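Conserved hypothetical protein NMB0706 (Neisseria meningitidis, PDB 1RV9) is of unknown function but belongs to the multi-copper polyphenol oxidoreductase (laccase) family, formerly DUF152, with an alpha-beta-beta-alpha structure. Local coordinates at residues 85-90 against 97-102. Sequence-based numbering, arbitrary orientation.
Sequences VVVNAA and PDADAS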
loop_
_atom_site.group_PDB
_atom_site.type_symbol
_atom_site.label_atom_id
_atom_site.label_comp_id
_atom_site.label_asym_id
_atom_site.label_seq_id
_atom_site.Cartn_x
_atom_site.Cartn_y
_atom_site.Cartn_z
ATOM N N VAL A 85 10.766 -7.769 -1.644
ATOM C CA VAL A 85 10.372 -9.105 -2.082
ATOM C C VAL A 85 8.918 -9.207 -2.525
ATOM O O VAL A 85 8.002 -8.790 -1.812
ATOM C CB VAL A 85 10.634 -10.144 -0.965
ATOM C CG1 VAL A 85 10.231 -11.543 -1.424
ATOM C CG2 VAL A 85 12.106 -10.121 -0.589
ATOM N N VAL A 86 8.732 -9.777 -3.711
ATOM C CA VAL A 86 7.414 -9.966 -4.310
ATOM C C VAL A 86 7.120 -11.460 -4.396
ATOM O O VAL A 86 7.987 -12.248 -4.778
ATOM C CB VAL A 86 7.374 -9.395 -5.747
ATOM C CG1 VAL A 86 5.963 -9.494 -6.309
ATOM C CG2 VAL A 86 7.872 -7.960 -5.755
ATOM N N VAL A 87 5.901 -11.849 -4.035
ATOM C CA VAL A 87 5.497 -13.248 -4.099
ATOM C C VAL A 87 4.212 -13.391 -4.901
ATOM O O VAL A 87 3.541 -12.401 -5.191
ATOM C CB VAL A 87 5.235 -13.835 -2.696
ATOM C CG1 VAL A 87 6.501 -13.774 -1.861
ATOM C CG2 VAL A 87 4.101 -13.076 -2.010
ATOM N N ASN A 88 3.882 -14.622 -5.279
ATOM C CA ASN A 88 2.634 -14.870 -5.992
ATOM C C ASN A 88 1.590 -14.989 -4.891
ATOM O O ASN A 88 1.716 -15.830 -4.001
ATOM C CB ASN A 88 2.701 -16.173 -6.795
ATOM C CG ASN A 88 3.541 -16.041 -8.047
ATOM O OD1 ASN A 88 3.549 -14.994 -8.695
ATOM N ND2 ASN A 88 4.239 -17.111 -8.409
ATOM N N ALA A 89 0.569 -14.141 -4.939
ATOM C CA ALA A 89 -0.462 -14.153 -3.908
ATOM C C ALA A 89 -1.109 -15.517 -3.725
ATOM O O ALA A 89 -1.411 -15.914 -2.598
ATOM C CB ALA A 89 -1.527 -13.105 -4.219
ATOM N N ALA A 90 -1.309 -16.234 -4.826
ATOM C CA ALA A 90 -1.933 -17.553 -4.779
ATOM C C ALA A 90 -1.102 -18.562 -3.991
ATOM O O ALA A 90 -1.632 -19.562 -3.504
ATOM C CB ALA A 90 -2.177 -18.066 -6.200
ATOM N N PRO A 97 4.335 -15.628 4.089
ATOM C CA PRO A 97 5.704 -15.372 3.629
ATOM C C PRO A 97 6.212 -14.012 4.090
ATOM O O PRO A 97 5.421 -13.104 4.369
ATOM C CB PRO A 97 5.579 -15.413 2.102
ATOM C CG PRO A 97 4.218 -16.047 1.847
ATOM C CD PRO A 97 3.392 -15.522 2.967
ATOM N N ASP A 98 7.533 -13.881 4.183
ATOM C CA ASP A 98 8.147 -12.610 4.549
ATOM C C ASP A 98 8.272 -11.902 3.213
ATOM O O ASP A 98 9.167 -12.203 2.422
ATOM C CB ASP A 98 9.540 -12.812 5.149
ATOM C CG ASP A 98 9.498 -13.372 6.554
ATOM O OD1 ASP A 98 8.389 -13.530 7.106
ATOM O OD2 ASP A 98 10.582 -13.648 7.108
ATOM N N ALA A 99 7.362 -10.975 2.949
ATOM C CA ALA A 99 7.378 -10.267 1.680
ATOM C C ALA A 99 6.614 -8.967 1.812
ATOM O O ALA A 99 5.874 -8.771 2.774
ATOM C CB ALA A 99 6.753 -11.133 0.603
ATOM N N ASP A 100 6.774 -8.088 0.829
ATOM C CA ASP A 100 6.108 -6.800 0.875
ATOM C C ASP A 100 5.309 -6.440 -0.366
ATOM O O ASP A 100 4.905 -5.292 -0.537
ATOM C CB ASP A 100 7.131 -5.714 1.199
ATOM C CG ASP A 100 7.617 -5.802 2.632
ATOM O OD1 ASP A 100 7.066 -5.079 3.488
ATOM O OD2 ASP A 100 8.534 -6.609 2.905
ATOM N N ALA A 101 5.071 -7.424 -1.223
ATOM C CA ALA A 101 4.272 -7.207 -2.430
ATOM C C ALA A 101 3.826 -8.556 -2.963
ATOM O O ALA A 101 4.476 -9.571 -2.719
ATOM C CB ALA A 101 5.087 -6.471 -3.500
ATOM N N SER A 102 2.700 -8.573 -3.663
ATOM C CA SER A 102 2.219 -9.813 -4.253
ATOM C C SER A 102 1.549 -9.515 -5.585
ATOM O O SER A 102 1.075 -8.398 -5.830
ATOM C CB SER A 102 1.248 -10.545 -3.311
ATOM O OG SER A 102 -0.025 -9.920 -3.254
#
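Two parallel strands form one border of the six-stranded mixed sheet, the outermost 86-88 pairing with 101-104, and the loop entering the second strand carries Asp100, placed like the acid of a possible Cys-His-Asp triad with Cys118 and His135. Asp100 N is hydrogen-bonded to Val85 O at 3.0 Å, in the carbonyl plane (162° at the hydrogen). The Asp100 carboxylate, meanwhile, is hydrogen-bonded to His135 ND1 and the backbone N of His82 through OD1, and to Ser83 OG and the backbone N of Ile81 through OD2, so both oxygens are held. Further along, Val87 N donates to Ala101 O at 3.0 Å, from 31° above the carbonyl plane.

Side chains divide between the sheet faces. Val86 lays CG2 alongside Ala101 CB at 3.9 Å, on the face packed by helix 145-153. On the other face Val87, with chi1 -61°, has CG1 anti to its carbonyl carbon, and this methyl meets Ala99 CB at 3.6 Å; Pro97 CB approaches the same Val87 CG1 from another direction, at 4.4 Å. Val87 CG2, in the crowded position between N and C, lies 4.0 Å from Ser102 CB. Ala89 CB lies 3.7 Å from Ser102 OG.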